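Local coordinates for protein Asp/Glu-specific dipeptidyl-peptidase (Flavobacterium psychrophilum, PDB 5JXF) that removes dipeptides from the N-terminus of oligopeptides as a serine peptidase of family S46, strictly requiring Asp or Glu at the P1 position, at residues G38-P43 and H656-N661; M283-K288 and S583-T588. All coordinates share one frame; numbering follows the deposited sequence.

Interaction 1 (G38-P43 and H656-N661); sequences GGMWIP and HTTGGN. With ASP (aspartic acid), chain F.
Gly39 N reaches ND1 of His656 where the N-terminal loop 38-43 passes the loop 656-661, the touching backbones running 58° apart with neither in a helix or strand. The second loop ends in a type II beta turn, Thr658 to Asn661, directly before Ser662, the probable charge-relay serine; it probably forms the oxyanion-hole side of the pocket, as in chymotrypsin-like double-barrel peptidases. The bond from Gly39 N to His656 ND1 is 3.1 Å long and lies close to the imidazole plane, at the ring edge, so ND1 serves as an acceptor here. With CG anti to the backbone N (chi1 -171°), the ring is swung across to the glycines, while NE2 on its far side bonds to Ser687 O. Both ring nitrogens are therefore held, which fixes the rotation of the ring.

One face is covered by Met40. Its chain is extended beyond CG, and the terminal methyl CE sits 3.7 Å from the centroid of the His656 ring in a CH-pi contact. The same methyl packs 3.8 Å from CG2 of Thr658, so a single carbon bridges the histidine and the start of the turn. Thr658 turns its hydroxyl to Asp688 OD1.

Inside the turn, Asn661 N bonds to Thr658 O at 3.0 Å, and the side chain of Asn661 returns to the beginning of the turn: OD1 accepts Thr658 N on a lone pair, in the carbonyl plane. This doubly tied turn presents Gly660 N to the bound aspartic acid, which is also hydrogen-bonded to Arg680 NH2, the residue that probably sets the acidic P1 preference. Gly660 N donates to the main-chain oxygen O of that aspartic acid at 2.8 Å.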
loop_
_atom_site.group_PDB
_atom_site.type_symbol
_atom_site.label_atom_id
_atom_site.label_comp_id
_atom_site.label_asym_id
_atom_site.label_seq_id
_atom_site.Cartn_x
_atom_site.Cartn_y
_atom_site.Cartn_z
ATOM N N GLY A 38 -1.307 -27.471 3.121
ATOM C CA GLY A 38 -0.688 -27.014 4.361
ATOM C C GLY A 38 -0.491 -28.133 5.375
ATOM O O GLY A 38 -0.115 -29.245 5.010
ATOM N N GLY A 39 -0.735 -27.846 6.651
ATOM C CA GLY A 39 -0.751 -28.900 7.655
ATOM C C GLY A 39 0.049 -28.656 8.923
ATOM O O GLY A 39 1.085 -27.998 8.888
ATOM N N MET A 40 -0.442 -29.189 10.047
ATOM C CA MET A 40 0.235 -29.069 11.331
ATOM C C MET A 40 0.252 -30.447 11.995
ATOM O O MET A 40 -0.763 -30.908 12.512
ATOM C CB MET A 40 -0.453 -28.040 12.238
ATOM C CG MET A 40 -0.747 -26.690 11.581
ATOM S SD MET A 40 -1.896 -25.638 12.505
ATOM C CE MET A 40 -1.606 -24.038 11.708
ATOM N N TRP A 41 1.417 -31.082 11.995
ATOM C CA TRP A 41 1.515 -32.516 12.267
ATOM C C TRP A 41 1.990 -32.848 13.677
ATOM O O TRP A 41 2.857 -32.185 14.232
ATOM C CB TRP A 41 2.445 -33.161 11.229
ATOM C CG TRP A 41 2.035 -32.773 9.840
ATOM C CD1 TRP A 41 2.571 -31.772 9.075
ATOM C CD2 TRP A 41 0.971 -33.337 9.073
ATOM N NE1 TRP A 41 1.916 -31.695 7.871
ATOM C CE2 TRP A 41 0.927 -32.645 7.844
ATOM C CE3 TRP A 41 0.053 -34.371 9.301
ATOM C CZ2 TRP A 41 -0.000 -32.952 6.848
ATOM C CZ3 TRP A 41 -0.860 -34.676 8.313
ATOM C CH2 TRP A 41 -0.883 -33.972 7.102
ATOM N N ILE A 42 1.398 -33.885 14.247
ATOM C CA ILE A 42 1.831 -34.405 15.531
ATOM C C ILE A 42 3.209 -35.001 15.360
ATOM O O ILE A 42 3.392 -35.904 14.551
ATOM C CB ILE A 42 0.845 -35.459 16.063
ATOM C CG1 ILE A 42 -0.548 -34.845 16.136
ATOM C CG2 ILE A 42 1.294 -35.951 17.427
ATOM C CD1 ILE A 42 -1.623 -35.815 16.510
ATOM N N PRO A 43 4.188 -34.493 16.119
ATOM C CA PRO A 43 5.594 -34.752 15.818
ATOM C C PRO A 43 5.993 -36.220 15.972
ATOM O O PRO A 43 7.022 -36.626 15.438
ATOM C CB PRO A 43 6.337 -33.882 16.839
ATOM C CG PRO A 43 5.335 -32.899 17.317
ATOM C CD PRO A 43 4.033 -33.613 17.285
ATOM N N HIS A 656 2.689 -23.689 7.503
ATOM C CA HIS A 656 1.343 -23.404 7.965
ATOM C C HIS A 656 1.354 -23.155 9.463
ATOM O O HIS A 656 1.600 -24.072 10.245
ATOM C CB HIS A 656 0.412 -24.569 7.614
ATOM C CG HIS A 656 -1.041 -24.293 7.865
ATOM N ND1 HIS A 656 -2.013 -25.269 7.765
ATOM C CD2 HIS A 656 -1.690 -23.156 8.215
ATOM C CE1 HIS A 656 -3.191 -24.747 8.044
ATOM N NE2 HIS A 656 -3.024 -23.467 8.326
ATOM N N THR A 657 1.068 -21.918 9.855
ATOM C CA THR A 657 1.055 -21.503 11.256
ATOM C C THR A 657 -0.244 -20.825 11.661
ATOM O O THR A 657 -1.089 -20.539 10.816
ATOM C CB THR A 657 2.207 -20.520 11.558
ATOM O OG1 THR A 657 2.142 -19.427 10.637
ATOM C CG2 THR A 657 3.564 -21.204 11.427
ATOM N N THR A 658 -0.392 -20.548 12.954
ATOM C CA THR A 658 -1.533 -19.769 13.442
ATOM C C THR A 658 -1.104 -19.175 14.790
ATOM O O THR A 658 0.033 -19.384 15.207
ATOM C CB THR A 658 -2.831 -20.644 13.530
ATOM O OG1 THR A 658 -3.981 -19.836 13.835
ATOM C CG2 THR A 658 -2.690 -21.737 14.566
ATOM N N GLY A 659 -1.980 -18.431 15.462
ATOM C CA GLY A 659 -1.645 -17.879 16.767
ATOM C C GLY A 659 -1.242 -19.027 17.726
ATOM O O GLY A 659 -1.895 -20.071 17.748
ATOM N N GLY A 660 -0.175 -18.831 18.487
ATOM C CA GLY A 660 0.443 -19.907 19.249
ATOM C C GLY A 660 1.819 -20.251 18.703
ATOM O O GLY A 660 2.708 -20.668 19.455
ATOM N N ASN A 661 1.984 -20.056 17.393
ATOM C CA ASN A 661 3.242 -20.304 16.714
ATOM C C ASN A 661 4.163 -19.121 16.857
ATOM O O ASN A 661 5.311 -19.180 16.423
ATOM C CB ASN A 661 3.040 -20.575 15.230
ATOM C CG ASN A 661 2.916 -22.043 14.904
ATOM O OD1 ASN A 661 2.015 -22.445 14.168
ATOM N ND2 ASN A 661 3.824 -22.860 15.443
HETATM N N ASP F . 1.138 -13.539 15.667
HETATM C CA ASP F . 0.521 -14.843 15.938
HETATM C C ASP F . 0.784 -15.391 17.329
HETATM O O ASP F . 1.073 -16.580 17.495
HETATM C CB ASP F . 0.972 -15.873 14.887
HETATM C CG ASP F . 0.124 -15.843 13.622
HETATM O OD1 ASP F . -1.022 -15.365 13.685
HETATM O OD2 ASP F . 0.594 -16.315 12.562
#

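Interaction 2 (M283-K288 and S583-T588); sequences MGYPGK and STLRVT
This is an antiparallel strand pairing, Met283-Gly284 against Arg586-Val587, at one edge of the antiparallel sheet that includes strand 665-667 within the chain, continued by loop-to-loop contacts beyond the strand ends. Gly284 and Arg586 form a hydrogen-bonded pair: Gly284 N to Arg586 O is 3.0 Å and Arg586 N to Gly284 O is 2.8 Å. Met283 faces Val587 in the neighbouring non-hydrogen-bonded pair, and its CG lies 3.7 Å from Val587 CG2.

The same CG touches Leu585 CD1, a methyl that also lies over one face of the Tyr285 ring, 4.1 Å from its centroid, in a CH-pi contact. Tyr285 OH bonds to Val78 O. Consistent with a chymotrypsin-like barrel, strand 665-667, just after the probable catalytic serine, pairs with strand 279-284.

On the other side of the strands, CG of Pro286 meets CG of Arg586 at 3.8 Å, the two side chains crossing at about a right angle. A bend at chi2 (-65°) folds the arginine back along its own segment, where NE donates in the guanidinium plane to Thr584 OG1, itself hydrogen-bonded to Asn582 OD1; Asp580 O and Asn582 OD1 take NH2. Past the strands, Ser583 N bonds to Pro286 O at 2.8 Å.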
loop_
_atom_site.group_PDB
_atom_site.type_symbol
_atom_site.label_atom_id
_atom_site.label_comp_id
_atom_site.label_asym_id
_atom_site.label_seq_id
_atom_site.Cartn_x
_atom_site.Cartn_y
_atom_site.Cartn_z
ATOM N N MET A 283 8.343 -25.732 14.367
ATOM C CA MET A 283 7.765 -26.528 15.446
ATOM C C MET A 283 7.176 -25.574 16.484
ATOM O O MET A 283 7.817 -24.614 16.885
ATOM C CB MET A 283 8.833 -27.433 16.076
ATOM C CG MET A 283 8.286 -28.581 16.923
ATOM S SD MET A 283 9.606 -29.714 17.535
ATOM C CE MET A 283 10.719 -29.538 16.119
ATOM N N GLY A 284 5.940 -25.793 16.897
ATOM C CA GLY A 284 5.377 -24.889 17.874
ATOM C C GLY A 284 4.060 -25.348 18.437
ATOM O O GLY A 284 3.673 -26.517 18.295
ATOM N N TYR A 285 3.370 -24.421 19.093
ATOM C CA TYR A 285 2.112 -24.744 19.749
ATOM C C TYR A 285 0.931 -23.908 19.211
ATOM O O TYR A 285 0.358 -23.079 19.927
ATOM C CB TYR A 285 2.258 -24.563 21.261
ATOM C CG TYR A 285 3.371 -25.407 21.860
ATOM C CD1 TYR A 285 4.703 -24.995 21.768
ATOM C CD2 TYR A 285 3.092 -26.600 22.537
ATOM C CE1 TYR A 285 5.723 -25.762 22.291
ATOM C CE2 TYR A 285 4.132 -27.381 23.075
ATOM C CZ TYR A 285 5.428 -26.949 22.948
ATOM O OH TYR A 285 6.465 -27.667 23.463
ATOM N N PRO A 286 0.547 -24.156 17.954
ATOM C CA PRO A 286 -0.591 -23.449 17.354
ATOM C C PRO A 286 -1.857 -23.657 18.176
ATOM O O PRO A 286 -2.210 -24.790 18.534
ATOM C CB PRO A 286 -0.718 -24.088 15.969
ATOM C CG PRO A 286 -0.130 -25.450 16.118
ATOM C CD PRO A 286 1.022 -25.257 17.098
ATOM N N GLY A 287 -2.507 -22.545 18.500
ATOM C CA GLY A 287 -3.665 -22.538 19.369
ATOM C C GLY A 287 -4.911 -23.174 18.785
ATOM O O GLY A 287 -5.425 -24.166 19.315
ATOM N N LYS A 288 -5.412 -22.614 17.690
ATOM C CA LYS A 288 -6.679 -23.085 17.156
ATOM C C LYS A 288 -6.746 -23.013 15.636
ATOM O O LYS A 288 -6.211 -22.103 15.017
ATOM C CB LYS A 288 -7.840 -22.296 17.781
ATOM C CG LYS A 288 -9.206 -22.916 17.497
ATOM C CD LYS A 288 -10.326 -22.280 18.309
ATOM C CE LYS A 288 -10.471 -20.800 17.997
ATOM N NZ LYS A 288 -11.614 -20.183 18.739
ATOM N N SER A 583 -3.531 -26.121 20.630
ATOM C CA SER A 583 -2.474 -25.697 21.546
ATOM C C SER A 583 -1.562 -26.857 22.001
ATOM O O SER A 583 -1.064 -26.853 23.126
ATOM C CB SER A 583 -3.070 -24.992 22.769
ATOM O OG SER A 583 -4.173 -24.194 22.404
ATOM N N THR A 584 -1.321 -27.822 21.117
ATOM C CA THR A 584 -0.310 -28.856 21.360
ATOM C C THR A 584 0.849 -28.781 20.355
ATOM O O THR A 584 0.731 -28.174 19.293
ATOM C CB THR A 584 -0.914 -30.250 21.305
ATOM O OG1 THR A 584 -1.420 -30.514 19.993
ATOM C CG2 THR A 584 -2.044 -30.384 22.352
ATOM N N LEU A 585 1.964 -29.407 20.712
ATOM C CA LEU A 585 3.187 -29.368 19.919
ATOM C C LEU A 585 2.981 -29.946 18.523
ATOM O O LEU A 585 2.547 -31.078 18.381
ATOM C CB LEU A 585 4.297 -30.131 20.649
ATOM C CG LEU A 585 5.688 -30.176 20.024
ATOM C CD1 LEU A 585 6.232 -28.802 19.905
ATOM C CD2 LEU A 585 6.607 -31.056 20.896
ATOM N N ARG A 586 3.270 -29.157 17.492
ATOM C CA ARG A 586 3.092 -29.623 16.114
ATOM C C ARG A 586 4.292 -29.236 15.290
ATOM O O ARG A 586 5.015 -28.324 15.624
ATOM C CB ARG A 586 1.849 -29.041 15.415
ATOM C CG ARG A 586 0.530 -29.201 16.061
ATOM C CD ARG A 586 0.083 -30.650 16.163
ATOM N NE ARG A 586 -1.202 -30.706 16.841
ATOM C CZ ARG A 586 -2.366 -30.564 16.220
ATOM N NH1 ARG A 586 -2.398 -30.399 14.901
ATOM N NH2 ARG A 586 -3.498 -30.615 16.911
ATOM N N VAL A 587 4.477 -29.949 14.199
ATOM C CA VAL A 587 5.505 -29.616 13.255
ATOM C C VAL A 587 4.828 -29.234 11.940
ATOM O O VAL A 587 3.822 -29.829 11.564
ATOM C CB VAL A 587 6.464 -30.796 13.055
ATOM C CG1 VAL A 587 7.426 -30.525 11.907
ATOM C CG2 VAL A 587 7.216 -31.061 14.344
ATOM N N THR A 588 5.376 -28.226 11.267
ATOM C CA THR A 588 4.997 -27.912 9.895
ATOM C C THR A 588 6.284 -27.578 9.137
ATOM O O THR A 588 7.269 -27.147 9.738
ATOM C CB THR A 588 3.988 -26.736 9.834
ATOM O OG1 THR A 588 3.629 -26.460 8.472
ATOM C CG2 THR A 588 4.567 -25.483 10.460
#

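The two contacts lie side by side, their centres about 5 Å apart, and interaction 2 falls within the long span of chain between the segments of interaction 1. Two backbone bonds probably join them: Gly659 O to Gly287 N and Trp41 N to Val587 O, each 2.7 Å. The first ties the turn of interaction 1 to the segment 283-288, whose Pro286 also packs on Thr658 and Asn661; the second lays the N-terminal loop beside strand 586-591. Arg586 NH1 bonds to Met40 O, and Thr588 OG1 to Gly39 O. Interaction 1 touches the bound aspartic acid directly, whereas Gly287 CA of interaction 2 lies 7.8 Å from the main-chain O of that ligand, behind the turn.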